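Local atomic coordinates of imelysin-like protein (Psychrobacter arcticus, PDB entry 3PF0), a protein that is of unknown function but belongs to the imelysin (M75) family and has been regarded as a putative metalloendopeptidase. Residues Glu332-Asp335 with His336-Ile340; Pro319-Leu322 with Ala323-Asp326. All blocks are in the same frame, centred on the assembly; numbering follows the deposited sequence.

Interaction 1 of 2, residues Glu332-Asp335 with His336-Ile340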
loop_
_atom_site.group_PDB
_atom_site.type_symbol
_atom_site.label_atom_id
_atom_site.label_comp_id
_atom_site.label_asym_id
_atom_site.label_seq_id
_atom_site.Cartn_x
_atom_site.Cartn_y
_atom_site.Cartn_z
ATOM N N GLU A 332 6.670 19.609 -7.873
ATOM C CA GLU A 332 7.824 19.408 -6.991
ATOM C C GLU A 332 7.790 18.008 -6.365
ATOM O O GLU A 332 8.824 17.332 -6.297
ATOM C CB GLU A 332 7.809 20.462 -5.885
ATOM C CG GLU A 332 8.955 21.448 -5.935
ATOM C CD GLU A 332 9.090 22.238 -4.650
ATOM O OE1 GLU A 332 8.205 23.079 -4.366
ATOM O OE2 GLU A 332 10.056 21.974 -3.897
ATOM N N LEU A 333 6.592 17.574 -5.913
ATOM C CA LEU A 333 6.386 16.258 -5.318
ATOM C C LEU A 333 6.674 15.171 -6.350
ATOM O O LEU A 333 7.386 14.215 -6.028
ATOM C CB LEU A 333 4.967 16.112 -4.725
ATOM C CG LEU A 333 4.597 14.727 -4.139
ATOM C CD1 LEU A 333 5.545 14.308 -3.001
ATOM C CD2 LEU A 333 3.168 14.706 -3.657
ATOM N N TYR A 334 6.165 15.337 -7.590
ATOM C CA TYR A 334 6.396 14.391 -8.683
ATOM C C TYR A 334 7.877 14.313 -9.010
ATOM O O TYR A 334 8.395 13.213 -9.151
ATOM C CB TYR A 334 5.589 14.757 -9.945
ATOM C CG TYR A 334 5.899 13.849 -11.117
ATOM C CD1 TYR A 334 5.433 12.538 -11.152
ATOM C CD2 TYR A 334 6.712 14.280 -12.161
ATOM C CE1 TYR A 334 5.758 11.682 -12.202
ATOM C CE2 TYR A 334 7.049 13.430 -13.213
ATOM C CZ TYR A 334 6.569 12.132 -13.228
ATOM O OH TYR A 334 6.881 11.298 -14.274
ATOM N N ASP A 335 8.551 15.472 -9.121
ATOM C CA ASP A 335 9.984 15.591 -9.421
ATOM C C ASP A 335 10.842 14.883 -8.354
ATOM O O ASP A 335 11.786 14.178 -8.715
ATOM C CB ASP A 335 10.385 17.066 -9.564
ATOM C CG ASP A 335 9.941 17.730 -10.866
ATOM O OD1 ASP A 335 9.472 17.008 -11.780
ATOM O OD2 ASP A 335 10.093 18.969 -10.983
ATOM N N HIS A 336 10.473 15.023 -7.056
ATOM C CA HIS A 336 11.154 14.365 -5.941
ATOM C C HIS A 336 10.997 12.842 -6.056
ATOM O O HIS A 336 11.970 12.118 -5.835
ATOM C CB HIS A 336 10.608 14.863 -4.588
ATOM C CG HIS A 336 11.296 16.086 -4.065
ATOM N ND1 HIS A 336 10.982 17.348 -4.536
ATOM C CD2 HIS A 336 12.257 16.199 -3.122
ATOM C CE1 HIS A 336 11.765 18.185 -3.875
ATOM N NE2 HIS A 336 12.544 17.539 -3.008
ATOM N N LEU A 337 9.783 12.364 -6.427
ATOM C CA LEU A 337 9.485 10.929 -6.584
ATOM C C LEU A 337 10.233 10.336 -7.783
ATOM O O LEU A 337 10.683 9.186 -7.719
ATOM C CB LEU A 337 7.969 10.670 -6.723
ATOM C CG LEU A 337 7.115 10.888 -5.471
ATOM C CD1 LEU A 337 5.638 10.838 -5.803
ATOM C CD2 LEU A 337 7.465 9.890 -4.349
ATOM N N THR A 338 10.384 11.137 -8.854
ATOM C CA THR A 338 11.100 10.779 -10.081
ATOM C C THR A 338 12.606 10.646 -9.754
ATOM O O THR A 338 13.271 9.742 -10.281
ATOM C CB THR A 338 10.791 11.811 -11.183
ATOM O OG1 THR A 338 9.386 11.774 -11.439
ATOM C CG2 THR A 338 11.541 11.540 -12.488
ATOM N N ASN A 339 13.125 11.517 -8.862
ATOM C CA ASN A 339 14.521 11.456 -8.432
ATOM C C ASN A 339 14.784 10.177 -7.592
ATOM O O ASN A 339 15.869 9.610 -7.692
ATOM C CB ASN A 339 14.919 12.714 -7.660
ATOM C CG ASN A 339 16.369 12.723 -7.245
ATOM O OD1 ASN A 339 17.276 12.560 -8.069
ATOM N ND2 ASN A 339 16.619 12.866 -5.948
ATOM N N ILE A 340 13.791 9.709 -6.808
ATOM C CA ILE A 340 13.915 8.479 -6.010
ATOM C C ILE A 340 13.962 7.257 -6.963
ATOM O O ILE A 340 14.815 6.392 -6.780
ATOM C CB ILE A 340 12.809 8.352 -4.915
ATOM C CG1 ILE A 340 13.019 9.406 -3.802
ATOM C CG2 ILE A 340 12.763 6.929 -4.320
ATOM C CD1 ILE A 340 11.881 9.565 -2.811
#
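H336 folds its imidazole back onto the preceding turn of helix 327-351, where ND1 gives its hydrogen to the carbonyl O of E332, 2.8 Å away. The acceptor lies almost in the ring plane, at the edge. E332 O also takes the helical bond from H336 N, at 2.9 Å, and the two donors reach it from opposite faces of the carbonyl plane. E332 runs alongside the ring, extended beyond CG, but E332 OE2 stays 4.8 Å from H336 ND1, so the carboxylate is a neighbour of the imidazole without bonding to it.

T338 repeats the theme two residues further along the helix. With chi1 at -61°, T338 OG1 sits beside its own backbone N and gives a hydrogen bond to Y334 O at 2.9 Å, joining T338 N on that oxygen. Threonine suits the place because it carries a hydroxyl directly on CB, close enough to reach the carbonyl one turn back. T338 OG1 also lies 3.3 Å above the Y334 ring plane, near the rim. CG of Y334 is anti to its backbone N (chi1 176°), which brings the ring over T338.

Outward, L333 CG and L337 CD1 approach to 4.4 Å on the apolar side, with I246 next to L333 and L276 next to L337. T311 and L314 of helix 298-316 flank H336, while K242 packs on T338 and makes a weak hydrogen bond to Y334 OH. Two carbonyls thus each accept a backbone and a side-chain donor, which ties the H336 ring and the T338 hydroxyl to their own helix.

Interaction 2 of 2, residues Pro319-Leu322 with Ala323-Asp326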
loop_
_atom_site.group_PDB
_atom_site.type_symbol
_atom_site.label_atom_id
_atom_site.label_comp_id
_atom_site.label_asym_id
_atom_site.label_seq_id
_atom_site.Cartn_x
_atom_site.Cartn_y
_atom_site.Cartn_z
ATOM N N PRO A 319 -1.323 20.141 1.781
ATOM C CA PRO A 319 -2.584 19.881 2.512
ATOM C C PRO A 319 -2.930 18.387 2.625
ATOM O O PRO A 319 -2.294 17.556 1.971
ATOM C CB PRO A 319 -3.636 20.628 1.677
ATOM C CG PRO A 319 -2.864 21.484 0.709
ATOM C CD PRO A 319 -1.602 20.734 0.461
ATOM N N GLU A 320 -3.935 18.048 3.481
ATOM C CA GLU A 320 -4.433 16.675 3.703
ATOM C C GLU A 320 -4.848 16.023 2.397
ATOM O O GLU A 320 -4.598 14.837 2.196
ATOM C CB GLU A 320 -5.616 16.665 4.674
ATOM C CG GLU A 320 -5.229 16.827 6.130
ATOM C CD GLU A 320 -6.351 16.583 7.118
ATOM O OE1 GLU A 320 -7.539 16.719 6.738
ATOM O OE2 GLU A 320 -6.035 16.259 8.285
ATOM N N ASP A 321 -5.490 16.813 1.512
ATOM C CA ASP A 321 -5.887 16.417 0.164
ATOM C C ASP A 321 -4.898 17.087 -0.783
ATOM O O ASP A 321 -4.914 18.317 -0.923
ATOM C CB ASP A 321 -7.347 16.831 -0.120
ATOM C CG ASP A 321 -7.933 16.342 -1.434
ATOM O OD1 ASP A 321 -7.155 15.936 -2.324
ATOM O OD2 ASP A 321 -9.167 16.406 -1.588
ATOM N N LEU A 322 -4.016 16.284 -1.406
ATOM C CA LEU A 322 -2.964 16.777 -2.309
ATOM C C LEU A 322 -3.526 17.484 -3.543
ATOM O O LEU A 322 -2.816 18.284 -4.149
ATOM C CB LEU A 322 -2.008 15.644 -2.735
ATOM C CG LEU A 322 -1.241 14.929 -1.593
ATOM C CD1 LEU A 322 -0.388 13.808 -2.131
ATOM C CD2 LEU A 322 -0.379 15.895 -0.787
ATOM N N ALA A 323 -4.801 17.222 -3.895
ATOM C CA ALA A 323 -5.457 17.871 -5.031
ATOM C C ALA A 323 -5.654 19.368 -4.783
ATOM O O ALA A 323 -5.675 20.123 -5.746
ATOM C CB ALA A 323 -6.799 17.218 -5.310
ATOM N N THR A 324 -5.790 19.792 -3.504
ATOM C CA THR A 324 -6.014 21.197 -3.122
ATOM C C THR A 324 -4.688 21.978 -3.048
ATOM O O THR A 324 -4.705 23.165 -2.723
ATOM C CB THR A 324 -6.803 21.313 -1.791
ATOM O OG1 THR A 324 -5.950 20.989 -0.698
ATOM C CG2 THR A 324 -8.057 20.435 -1.750
ATOM N N ALA A 325 -3.547 21.322 -3.336
ATOM C CA ALA A 325 -2.241 21.976 -3.312
ATOM C C ALA A 325 -2.008 22.771 -4.589
ATOM O O ALA A 325 -2.742 22.577 -5.567
ATOM C CB ALA A 325 -1.148 20.939 -3.150
ATOM N N ASP A 326 -0.977 23.665 -4.578
ATOM C CA ASP A 326 -0.593 24.465 -5.746
ATOM C C ASP A 326 -0.024 23.541 -6.813
ATOM O O ASP A 326 0.585 22.522 -6.471
ATOM C CB ASP A 326 0.436 25.553 -5.373
ATOM C CG ASP A 326 -0.042 26.553 -4.341
ATOM O OD1 ASP A 326 -0.970 27.331 -4.652
ATOM O OD2 ASP A 326 0.542 26.591 -3.238
#
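D321 and T324 hold this turn together, one through its carboxylate and the other through its hydroxyl. The carboxylate of D321, with CG anti to the backbone N (chi1 -174°), swings forward so that OD1 accepts from A323 N at 3.1 Å, the donor coming from above the carboxylate plane. A side-chain oxygen bonded to the amide two residues on makes an Asx turn, and aspartate has the short chain this needs.

T324 answers with its hydroxyl. A chi1 of 74° places T324 OG1 between the backbone N and the carbonyl carbon, turned back toward D321 O, which it reaches at 2.9 Å in the carbonyl plane. T324 N bonds to D321 O at 3.1 Å from above that plane, so one carbonyl is gripped by two donors of a single residue. The same rotation lays T324 CG2 across the D321 side chain, 4.0 Å from D321 CB, and brings T324 OG1 within 3.3 Å of P319 CB.

P319 lends its rigid ring as a wall: CD packs against A325 CB at 3.6 Å. A325 is small enough to fit there. A325 N bonds to L322 O at 3.2 Å, a second beta turn overlapping the one closed by T324 N and D321 O. L322 is buried, its bond to CB pointing away from residues 323-326.

The turn lies at the surface, between helix 298-316 and helix 327-351. L322 is its inward peg, touching I272 of helix 268-283 and L333 of helix 327-351; S268 bonds to L322 N, and Q330, on the first turns of helix 327-351, bonds to L322 O.

How the interactions relate
Interaction 2 comes first along the chain, in the loop that leaves helix 298-316, and interaction 1 follows within helix 327-351, which begins just after residue 326. Their centres are about 16 Å apart, on the same side of the chain's centre in this largely helical protein. They meet directly where L333 CD2 packs on L322 CD1 at 4.0 Å, so the buried leucine of the loop rests on the apolar side of the helix. Helix 268-283 borders both, through I272 at L322, L276 at L337 and L279 at I340. The loop is thereby fitted to the helix it introduces, and both contacts fall within the imelysin family region.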